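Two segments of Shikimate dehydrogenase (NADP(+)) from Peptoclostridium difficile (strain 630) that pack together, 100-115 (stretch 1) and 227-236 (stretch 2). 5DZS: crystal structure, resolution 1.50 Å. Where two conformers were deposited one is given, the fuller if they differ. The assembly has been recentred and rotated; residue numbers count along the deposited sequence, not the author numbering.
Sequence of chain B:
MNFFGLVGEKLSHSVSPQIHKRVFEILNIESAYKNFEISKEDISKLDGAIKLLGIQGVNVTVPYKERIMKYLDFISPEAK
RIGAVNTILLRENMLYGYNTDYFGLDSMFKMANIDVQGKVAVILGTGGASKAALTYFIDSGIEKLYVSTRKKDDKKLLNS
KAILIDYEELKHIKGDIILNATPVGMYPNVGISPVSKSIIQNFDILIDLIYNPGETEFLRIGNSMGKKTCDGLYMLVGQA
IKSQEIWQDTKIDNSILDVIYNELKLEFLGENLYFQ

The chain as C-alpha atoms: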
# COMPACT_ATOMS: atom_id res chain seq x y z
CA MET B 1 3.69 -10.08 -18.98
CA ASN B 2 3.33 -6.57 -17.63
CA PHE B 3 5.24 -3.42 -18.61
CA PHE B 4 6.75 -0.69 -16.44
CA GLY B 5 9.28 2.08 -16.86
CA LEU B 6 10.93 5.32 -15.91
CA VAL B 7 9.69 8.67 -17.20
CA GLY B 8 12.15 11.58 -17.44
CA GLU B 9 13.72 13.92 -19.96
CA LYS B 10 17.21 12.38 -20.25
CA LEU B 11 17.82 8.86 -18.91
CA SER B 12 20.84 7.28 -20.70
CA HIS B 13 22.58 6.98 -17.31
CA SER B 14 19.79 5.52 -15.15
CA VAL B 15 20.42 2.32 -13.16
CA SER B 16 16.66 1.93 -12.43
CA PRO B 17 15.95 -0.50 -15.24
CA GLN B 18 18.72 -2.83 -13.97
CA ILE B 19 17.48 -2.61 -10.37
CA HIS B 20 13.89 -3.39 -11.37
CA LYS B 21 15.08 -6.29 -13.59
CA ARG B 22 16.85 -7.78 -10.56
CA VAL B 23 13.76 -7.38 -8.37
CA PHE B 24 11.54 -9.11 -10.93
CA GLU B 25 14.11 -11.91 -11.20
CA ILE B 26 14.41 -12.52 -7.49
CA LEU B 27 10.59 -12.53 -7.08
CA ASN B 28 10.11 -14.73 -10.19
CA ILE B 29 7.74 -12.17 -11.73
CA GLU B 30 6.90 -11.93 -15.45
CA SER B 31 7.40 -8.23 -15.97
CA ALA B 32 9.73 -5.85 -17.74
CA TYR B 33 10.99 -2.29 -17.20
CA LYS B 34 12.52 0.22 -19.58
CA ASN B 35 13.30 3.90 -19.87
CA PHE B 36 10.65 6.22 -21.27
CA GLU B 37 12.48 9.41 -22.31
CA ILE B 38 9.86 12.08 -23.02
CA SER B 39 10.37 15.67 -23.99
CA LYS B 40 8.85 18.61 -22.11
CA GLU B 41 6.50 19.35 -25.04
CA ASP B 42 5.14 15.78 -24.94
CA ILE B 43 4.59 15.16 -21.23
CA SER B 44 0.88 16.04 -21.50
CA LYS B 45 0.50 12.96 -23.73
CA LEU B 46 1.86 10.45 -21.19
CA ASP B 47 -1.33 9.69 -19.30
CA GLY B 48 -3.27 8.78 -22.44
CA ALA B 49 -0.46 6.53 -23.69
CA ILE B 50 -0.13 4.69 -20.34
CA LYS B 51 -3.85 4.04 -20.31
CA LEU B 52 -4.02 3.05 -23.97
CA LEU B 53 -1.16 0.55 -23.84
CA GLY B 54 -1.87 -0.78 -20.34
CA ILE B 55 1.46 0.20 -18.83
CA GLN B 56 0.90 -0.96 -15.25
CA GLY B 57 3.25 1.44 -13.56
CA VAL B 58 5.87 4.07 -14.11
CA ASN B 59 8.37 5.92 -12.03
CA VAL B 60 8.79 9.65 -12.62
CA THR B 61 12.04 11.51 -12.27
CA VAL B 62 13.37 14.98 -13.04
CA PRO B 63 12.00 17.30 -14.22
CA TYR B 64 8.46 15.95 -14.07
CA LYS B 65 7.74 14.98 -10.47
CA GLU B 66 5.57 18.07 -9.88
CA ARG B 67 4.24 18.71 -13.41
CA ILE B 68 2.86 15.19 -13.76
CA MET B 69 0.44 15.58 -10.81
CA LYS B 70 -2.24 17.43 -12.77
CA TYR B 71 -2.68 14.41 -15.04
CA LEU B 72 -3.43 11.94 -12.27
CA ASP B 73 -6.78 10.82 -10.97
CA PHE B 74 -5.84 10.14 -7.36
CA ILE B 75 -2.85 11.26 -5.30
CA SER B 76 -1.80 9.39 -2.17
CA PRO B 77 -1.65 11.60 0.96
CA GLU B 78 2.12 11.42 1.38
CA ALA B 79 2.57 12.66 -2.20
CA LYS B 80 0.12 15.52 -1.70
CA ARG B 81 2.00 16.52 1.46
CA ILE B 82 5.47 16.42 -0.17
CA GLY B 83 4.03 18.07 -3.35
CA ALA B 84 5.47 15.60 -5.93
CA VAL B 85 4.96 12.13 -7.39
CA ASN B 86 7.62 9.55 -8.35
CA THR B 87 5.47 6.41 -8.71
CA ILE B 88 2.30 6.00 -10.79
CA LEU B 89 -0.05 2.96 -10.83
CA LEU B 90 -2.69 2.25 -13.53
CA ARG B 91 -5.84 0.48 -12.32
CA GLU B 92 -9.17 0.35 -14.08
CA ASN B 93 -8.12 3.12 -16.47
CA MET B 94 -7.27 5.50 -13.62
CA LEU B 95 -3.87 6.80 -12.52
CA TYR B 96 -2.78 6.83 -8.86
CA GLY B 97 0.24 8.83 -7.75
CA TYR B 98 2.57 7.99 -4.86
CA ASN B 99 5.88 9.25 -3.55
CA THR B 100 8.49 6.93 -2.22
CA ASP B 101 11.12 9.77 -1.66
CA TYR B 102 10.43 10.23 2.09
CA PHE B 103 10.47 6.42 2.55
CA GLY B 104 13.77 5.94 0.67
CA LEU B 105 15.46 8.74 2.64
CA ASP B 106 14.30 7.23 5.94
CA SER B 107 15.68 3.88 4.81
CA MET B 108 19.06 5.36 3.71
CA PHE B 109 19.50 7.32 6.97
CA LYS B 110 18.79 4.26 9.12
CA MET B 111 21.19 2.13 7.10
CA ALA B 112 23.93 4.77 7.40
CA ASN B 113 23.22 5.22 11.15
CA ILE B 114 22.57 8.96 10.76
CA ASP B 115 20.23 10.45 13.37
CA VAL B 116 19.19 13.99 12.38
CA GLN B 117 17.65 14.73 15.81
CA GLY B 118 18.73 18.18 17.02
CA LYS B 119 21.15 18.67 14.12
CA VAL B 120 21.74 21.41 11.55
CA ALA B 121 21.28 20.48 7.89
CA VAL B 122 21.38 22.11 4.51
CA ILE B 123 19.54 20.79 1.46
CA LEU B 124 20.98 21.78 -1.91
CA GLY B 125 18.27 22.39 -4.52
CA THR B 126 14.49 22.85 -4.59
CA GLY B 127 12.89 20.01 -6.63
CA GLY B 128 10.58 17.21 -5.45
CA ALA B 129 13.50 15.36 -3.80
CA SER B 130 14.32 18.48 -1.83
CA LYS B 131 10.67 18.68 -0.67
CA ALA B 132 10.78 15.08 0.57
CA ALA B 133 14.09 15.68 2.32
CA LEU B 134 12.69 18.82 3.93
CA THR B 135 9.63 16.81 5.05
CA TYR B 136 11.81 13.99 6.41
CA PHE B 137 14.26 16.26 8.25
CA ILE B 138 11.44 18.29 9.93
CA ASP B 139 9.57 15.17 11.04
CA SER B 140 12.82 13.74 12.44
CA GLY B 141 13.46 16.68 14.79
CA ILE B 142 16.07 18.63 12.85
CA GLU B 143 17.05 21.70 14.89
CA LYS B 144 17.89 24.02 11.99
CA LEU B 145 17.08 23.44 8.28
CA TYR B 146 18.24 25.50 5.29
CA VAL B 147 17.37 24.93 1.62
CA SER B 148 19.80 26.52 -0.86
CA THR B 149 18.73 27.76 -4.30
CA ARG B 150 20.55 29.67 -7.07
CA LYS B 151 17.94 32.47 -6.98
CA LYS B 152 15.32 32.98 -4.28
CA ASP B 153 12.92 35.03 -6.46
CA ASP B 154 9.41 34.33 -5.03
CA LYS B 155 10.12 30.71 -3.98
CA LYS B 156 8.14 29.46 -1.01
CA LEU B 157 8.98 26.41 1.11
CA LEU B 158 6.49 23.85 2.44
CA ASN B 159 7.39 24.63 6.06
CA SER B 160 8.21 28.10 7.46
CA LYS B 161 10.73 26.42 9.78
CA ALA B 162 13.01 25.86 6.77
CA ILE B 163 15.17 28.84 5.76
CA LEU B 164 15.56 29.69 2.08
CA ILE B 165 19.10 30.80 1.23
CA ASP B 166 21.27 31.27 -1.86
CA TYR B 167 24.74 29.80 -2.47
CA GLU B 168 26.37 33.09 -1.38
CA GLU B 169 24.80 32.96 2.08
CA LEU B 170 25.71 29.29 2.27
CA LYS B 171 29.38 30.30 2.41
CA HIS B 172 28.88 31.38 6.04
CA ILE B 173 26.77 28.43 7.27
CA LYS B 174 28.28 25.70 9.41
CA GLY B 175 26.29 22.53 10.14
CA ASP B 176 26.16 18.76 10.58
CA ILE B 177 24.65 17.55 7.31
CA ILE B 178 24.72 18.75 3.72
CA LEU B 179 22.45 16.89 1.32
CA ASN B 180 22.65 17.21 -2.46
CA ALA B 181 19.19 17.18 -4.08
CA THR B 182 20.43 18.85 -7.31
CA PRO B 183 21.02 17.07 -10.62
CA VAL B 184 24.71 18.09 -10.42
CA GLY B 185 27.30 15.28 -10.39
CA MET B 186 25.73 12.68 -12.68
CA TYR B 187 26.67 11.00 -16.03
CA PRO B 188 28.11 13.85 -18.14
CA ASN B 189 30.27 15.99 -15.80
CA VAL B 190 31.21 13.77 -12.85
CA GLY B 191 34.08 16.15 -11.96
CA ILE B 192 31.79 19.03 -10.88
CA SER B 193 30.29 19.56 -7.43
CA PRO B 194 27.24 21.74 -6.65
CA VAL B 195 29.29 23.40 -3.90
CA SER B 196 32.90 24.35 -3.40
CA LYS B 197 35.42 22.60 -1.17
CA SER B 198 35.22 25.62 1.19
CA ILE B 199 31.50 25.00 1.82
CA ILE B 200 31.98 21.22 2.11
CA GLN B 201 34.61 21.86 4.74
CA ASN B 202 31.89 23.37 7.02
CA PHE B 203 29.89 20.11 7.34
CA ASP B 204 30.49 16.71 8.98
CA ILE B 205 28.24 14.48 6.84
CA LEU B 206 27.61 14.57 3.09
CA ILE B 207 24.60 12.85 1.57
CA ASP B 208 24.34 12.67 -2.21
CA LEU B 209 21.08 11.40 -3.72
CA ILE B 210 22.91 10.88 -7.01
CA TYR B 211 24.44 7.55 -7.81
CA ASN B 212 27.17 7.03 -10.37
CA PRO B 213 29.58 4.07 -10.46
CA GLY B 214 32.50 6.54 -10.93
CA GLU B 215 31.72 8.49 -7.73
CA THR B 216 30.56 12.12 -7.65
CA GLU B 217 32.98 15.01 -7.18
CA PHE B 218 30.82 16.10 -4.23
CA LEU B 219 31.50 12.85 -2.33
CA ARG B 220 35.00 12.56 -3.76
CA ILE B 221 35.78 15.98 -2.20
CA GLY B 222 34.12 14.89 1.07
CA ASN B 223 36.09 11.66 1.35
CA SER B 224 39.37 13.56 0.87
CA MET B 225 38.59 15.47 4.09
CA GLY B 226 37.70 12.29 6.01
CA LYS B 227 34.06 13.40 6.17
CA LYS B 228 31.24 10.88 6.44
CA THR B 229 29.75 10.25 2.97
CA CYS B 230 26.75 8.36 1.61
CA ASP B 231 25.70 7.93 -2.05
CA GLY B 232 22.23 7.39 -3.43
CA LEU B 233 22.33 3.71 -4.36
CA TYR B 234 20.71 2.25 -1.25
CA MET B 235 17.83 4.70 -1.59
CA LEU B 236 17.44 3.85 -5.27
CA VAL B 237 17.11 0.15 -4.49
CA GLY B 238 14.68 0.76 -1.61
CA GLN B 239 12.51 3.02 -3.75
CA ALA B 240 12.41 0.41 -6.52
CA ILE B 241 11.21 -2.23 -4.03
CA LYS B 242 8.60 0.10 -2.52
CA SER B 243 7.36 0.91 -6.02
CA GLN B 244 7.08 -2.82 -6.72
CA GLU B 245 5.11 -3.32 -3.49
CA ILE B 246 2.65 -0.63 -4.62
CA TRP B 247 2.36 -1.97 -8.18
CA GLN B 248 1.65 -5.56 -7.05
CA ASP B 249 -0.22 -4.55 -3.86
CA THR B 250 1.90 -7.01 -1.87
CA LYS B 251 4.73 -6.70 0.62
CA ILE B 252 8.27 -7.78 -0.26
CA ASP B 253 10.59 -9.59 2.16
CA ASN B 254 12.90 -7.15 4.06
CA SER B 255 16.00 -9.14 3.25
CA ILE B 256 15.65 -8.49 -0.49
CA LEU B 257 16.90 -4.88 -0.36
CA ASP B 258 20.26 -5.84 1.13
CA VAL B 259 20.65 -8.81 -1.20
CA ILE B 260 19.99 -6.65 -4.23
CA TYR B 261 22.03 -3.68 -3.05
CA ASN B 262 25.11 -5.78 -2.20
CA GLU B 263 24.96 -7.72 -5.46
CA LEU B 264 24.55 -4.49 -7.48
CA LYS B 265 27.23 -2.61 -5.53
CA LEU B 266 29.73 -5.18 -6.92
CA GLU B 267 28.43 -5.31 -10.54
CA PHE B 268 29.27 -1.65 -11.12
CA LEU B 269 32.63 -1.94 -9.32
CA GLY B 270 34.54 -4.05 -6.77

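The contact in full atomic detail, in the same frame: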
# COMPACT_ATOMS: atom_id res chain seq x y z
N THR B 100 7.66 7.70 -3.09
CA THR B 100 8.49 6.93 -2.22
C THR B 100 9.75 7.70 -1.76
O THR B 100 10.61 7.09 -1.09
CB THR B 100 8.98 5.75 -2.96
OG1 THR B 100 9.84 6.25 -4.01
CG2 THR B 100 7.81 4.89 -3.51
N ASP B 101 9.89 9.01 -2.07
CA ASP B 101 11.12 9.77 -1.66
C ASP B 101 11.34 9.87 -0.14
O ASP B 101 12.50 9.74 0.33
CB ASP B 101 11.18 11.19 -2.29
CG ASP B 101 11.71 11.19 -3.72
OD1 ASP B 101 12.33 10.20 -4.14
OD2 ASP B 101 11.54 12.22 -4.42
N TYR B 102 10.30 10.16 0.63
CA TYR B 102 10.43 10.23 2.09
C TYR B 102 10.84 8.84 2.61
O TYR B 102 11.75 8.73 3.42
CB TYR B 102 9.10 10.70 2.71
CG TYR B 102 9.05 10.92 4.21
CD1 TYR B 102 8.95 9.84 5.10
CD2 TYR B 102 8.98 12.19 4.73
CE1 TYR B 102 8.86 10.04 6.46
CE2 TYR B 102 8.86 12.40 6.10
CZ TYR B 102 8.81 11.31 6.95
OH TYR B 102 8.70 11.52 8.31
N PHE B 103 10.16 7.79 2.13
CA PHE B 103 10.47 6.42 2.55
C PHE B 103 11.92 6.01 2.27
O PHE B 103 12.60 5.47 3.17
CB PHE B 103 9.52 5.41 1.89
CG PHE B 103 10.01 4.00 1.99
CD1 PHE B 103 9.69 3.22 3.09
CD2 PHE B 103 10.85 3.48 1.02
CE1 PHE B 103 10.18 1.93 3.20
CE2 PHE B 103 11.35 2.20 1.14
CZ PHE B 103 11.01 1.42 2.23
N GLY B 104 12.41 6.30 1.06
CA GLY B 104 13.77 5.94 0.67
C GLY B 104 14.81 6.68 1.50
O GLY B 104 15.85 6.10 1.83
N LEU B 105 14.54 7.96 1.81
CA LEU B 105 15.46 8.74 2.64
C LEU B 105 15.53 8.13 4.04
O LEU B 105 16.62 7.91 4.58
CB LEU B 105 15.01 10.20 2.74
CG LEU B 105 15.14 11.07 1.49
CD1 LEU B 105 14.20 12.27 1.55
CD2 LEU B 105 16.58 11.52 1.29
N ASP B 106 14.36 7.82 4.61
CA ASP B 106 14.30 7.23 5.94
C ASP B 106 15.14 5.96 5.97
O ASP B 106 15.94 5.75 6.87
CB ASP B 106 12.86 6.91 6.33
CG ASP B 106 12.76 6.25 7.68
OD1 ASP B 106 13.11 6.88 8.68
OD2 ASP B 106 12.32 5.09 7.73
N SER B 107 14.95 5.13 4.97
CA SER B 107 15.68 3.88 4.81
C SER B 107 17.21 4.07 4.78
O SER B 107 17.96 3.39 5.52
CB SER B 107 15.22 3.21 3.52
OG SER B 107 15.86 1.98 3.33
N MET B 108 17.65 5.00 3.92
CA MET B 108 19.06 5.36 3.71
C MET B 108 19.72 5.88 4.99
O MET B 108 20.86 5.54 5.31
CB MET B 108 19.15 6.43 2.61
CG MET B 108 20.53 7.05 2.39
SD MET B 108 20.56 8.43 1.20
CE MET B 108 19.58 9.65 2.09
N PHE B 109 19.00 6.73 5.71
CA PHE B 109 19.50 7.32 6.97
C PHE B 109 19.66 6.26 8.06
O PHE B 109 20.64 6.27 8.79
CB PHE B 109 18.61 8.46 7.46
CG PHE B 109 18.93 9.79 6.83
CD1 PHE B 109 18.45 10.10 5.58
CD2 PHE B 109 19.70 10.72 7.50
CE1 PHE B 109 18.72 11.33 5.00
CE2 PHE B 109 19.99 11.95 6.92
CZ PHE B 109 19.50 12.25 5.67
N LYS B 110 18.70 5.34 8.15
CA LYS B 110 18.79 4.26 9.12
C LYS B 110 19.96 3.34 8.79
O LYS B 110 20.70 2.95 9.67
CB LYS B 110 17.50 3.43 9.15
CG LYS B 110 16.33 4.15 9.78
CD LYS B 110 15.06 3.35 9.59
CE LYS B 110 13.87 4.01 10.26
NZ LYS B 110 12.59 3.42 9.79
N MET B 111 20.12 3.02 7.52
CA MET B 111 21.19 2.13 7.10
C MET B 111 22.56 2.74 7.41
O MET B 111 23.47 2.05 7.88
CB MET B 111 21.03 1.79 5.61
CG MET B 111 22.12 0.94 5.00
SD MET B 111 23.64 1.86 4.66
CE MET B 111 23.06 3.09 3.48
N ALA B 112 22.69 4.05 7.17
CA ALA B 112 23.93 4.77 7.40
C ALA B 112 24.10 5.20 8.87
O ALA B 112 25.10 5.83 9.21
CB ALA B 112 23.99 5.99 6.49
N ASN B 113 23.14 4.86 9.73
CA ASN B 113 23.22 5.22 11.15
C ASN B 113 23.37 6.73 11.34
O ASN B 113 24.21 7.18 12.12
CB ASN B 113 24.38 4.50 11.85
CG ASN B 113 24.31 2.98 11.70
OD1 ASN B 113 25.30 2.34 11.34
ND2 ASN B 113 23.15 2.41 11.98
N ILE B 114 22.55 7.50 10.64
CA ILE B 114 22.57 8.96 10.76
C ILE B 114 21.27 9.43 11.41
O ILE B 114 20.19 9.34 10.80
CB ILE B 114 22.75 9.65 9.39
CG1 ILE B 114 24.04 9.20 8.71
CG2 ILE B 114 22.75 11.16 9.56
CD1 ILE B 114 24.13 9.61 7.25
N ASP B 115 21.37 9.92 12.64
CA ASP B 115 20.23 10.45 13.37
C ASP B 115 20.28 11.96 13.18
O ASP B 115 21.28 12.59 13.52
CB ASP B 115 20.34 10.09 14.86
CG ASP B 115 19.16 10.60 15.69
OD1 ASP B 115 18.08 10.86 15.12
OD2 ASP B 115 19.33 10.71 16.92
N LYS B 227 35.44 13.18 5.75
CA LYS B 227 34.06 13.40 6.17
C LYS B 227 33.27 12.14 5.94
O LYS B 227 33.69 11.27 5.19
CB LYS B 227 33.43 14.57 5.39
CG LYS B 227 34.15 15.91 5.56
CD LYS B 227 34.13 16.38 7.01
CE LYS B 227 34.97 17.64 7.23
NZ LYS B 227 34.45 18.83 6.51
N LYS B 228 32.13 12.03 6.62
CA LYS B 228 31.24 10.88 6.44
C LYS B 228 30.46 11.12 5.15
O LYS B 228 29.91 12.20 4.95
CB LYS B 228 30.30 10.73 7.64
CG LYS B 228 29.35 9.54 7.57
CD LYS B 228 28.61 9.35 8.88
CE LYS B 228 27.48 8.33 8.76
NZ LYS B 228 27.93 7.00 8.25
N THR B 229 30.46 10.14 4.25
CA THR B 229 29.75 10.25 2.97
C THR B 229 28.78 9.10 2.74
O THR B 229 28.98 8.00 3.25
CB THR B 229 30.72 10.26 1.78
OG1 THR B 229 31.49 9.05 1.77
CG2 THR B 229 31.62 11.46 1.84
N CYS B 230 27.75 9.36 1.94
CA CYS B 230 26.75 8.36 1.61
C CYS B 230 26.22 8.69 0.22
O CYS B 230 25.82 9.84 -0.01
CB CYS B 230 25.63 8.43 2.65
SG CYS B 230 24.32 7.22 2.42
N ASP B 231 26.23 7.71 -0.69
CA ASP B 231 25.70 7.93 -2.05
C ASP B 231 24.24 7.50 -2.14
O ASP B 231 23.64 7.09 -1.14
CB ASP B 231 26.58 7.32 -3.17
CG ASP B 231 26.55 5.79 -3.22
OD1 ASP B 231 25.57 5.15 -2.81
OD2 ASP B 231 27.54 5.23 -3.74
N GLY B 232 23.65 7.64 -3.31
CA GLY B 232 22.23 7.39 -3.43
C GLY B 232 21.78 5.99 -3.74
O GLY B 232 20.58 5.75 -3.81
N LEU B 233 22.72 5.06 -3.89
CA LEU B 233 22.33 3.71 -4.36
C LEU B 233 21.36 2.97 -3.45
O LEU B 233 20.39 2.38 -3.92
CB LEU B 233 23.55 2.85 -4.67
CG LEU B 233 23.26 1.48 -5.29
CD1 LEU B 233 22.49 1.58 -6.60
CD2 LEU B 233 24.56 0.72 -5.49
N TYR B 234 21.60 2.99 -2.14
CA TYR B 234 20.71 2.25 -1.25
C TYR B 234 19.28 2.76 -1.37
O TYR B 234 18.32 1.99 -1.38
CB TYR B 234 21.21 2.34 0.20
CG TYR B 234 20.59 1.34 1.14
CD1 TYR B 234 21.07 0.04 1.19
CD2 TYR B 234 19.53 1.69 1.97
CE1 TYR B 234 20.52 -0.88 2.05
CE2 TYR B 234 18.98 0.76 2.84
CZ TYR B 234 19.48 -0.52 2.87
OH TYR B 234 18.97 -1.49 3.72
N MET B 235 19.13 4.08 -1.45
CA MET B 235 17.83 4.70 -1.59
C MET B 235 17.20 4.29 -2.92
O MET B 235 16.01 3.99 -2.99
CB MET B 235 17.95 6.21 -1.49
CG MET B 235 16.67 6.95 -1.74
SD MET B 235 16.92 8.65 -1.24
CE MET B 235 15.40 9.40 -1.85
N LEU B 236 17.99 4.25 -3.98
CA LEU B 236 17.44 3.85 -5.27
C LEU B 236 16.88 2.42 -5.23
O LEU B 236 15.86 2.12 -5.83
CB LEU B 236 18.49 3.96 -6.38
CG LEU B 236 18.92 5.37 -6.78
CD1 LEU B 236 20.01 5.31 -7.83
CD2 LEU B 236 17.74 6.20 -7.28
O HOH W 1 16.30 2.29 0.74

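The helix 101-111 packs against a strand, a turn and the first turn of a second helix. The contact is mostly a matter of fitted shapes and buries 621 Å² over both sides.

The main bump is Met235. Its side chain is fully extended, with all three chi angles t, and it enters a hollow formed by Asp101, Gly104, Leu105 and Met108. Gly104 makes room for it. The backbones come close here, with Gly104 CA 4.8 Å from Met235 CA, and Met235 CG lies 3.7 Å from Gly104 C. A CB on Gly104 would point toward the other stretch and fall 2.9 Å from Met235 CG, a clash. Deeper in, Met235 CE reaches 3.7 Å from Leu105 CG and 3.6 Å from Asp101 O.

Tyr234 fills the next space along the helix. Met111 covers one face of its ring: Met111 CG stands 3.7 Å from the centroid of the Tyr234 ring, almost on the ring normal, in a CH-pi contact. Ser107 sits at the ring edge, with Ser107 OG 3.4 Å from Tyr234 CE2. Ser107 OG is also 2.6 Å from the oxygen of water 1, which donates to Tyr234 O at 2.9 Å. This water bridges the two stretches.

Cys230 is the smaller bump on the strand. Cys230 SG lies among three side chains, 3.8 Å from Met108 CG, 4.3 Å from Ala112 CB and 4.4 Å from Met111 CE.

Past the helix end lies the one direct hydrogen bond between the stretches, and it is weak: Lys228 NZ donates to Ala112 O at 3.2 Å. Lys228 CE packs 3.5 Å from Ile114 CG1. Asn113, with positive phi, belongs to a Schellman motif that ends the helix. In the second stretch, Asp231 OD1 caps the helix by accepting from Leu233 N at 3.0 Å, just ahead of Tyr234 and Met235.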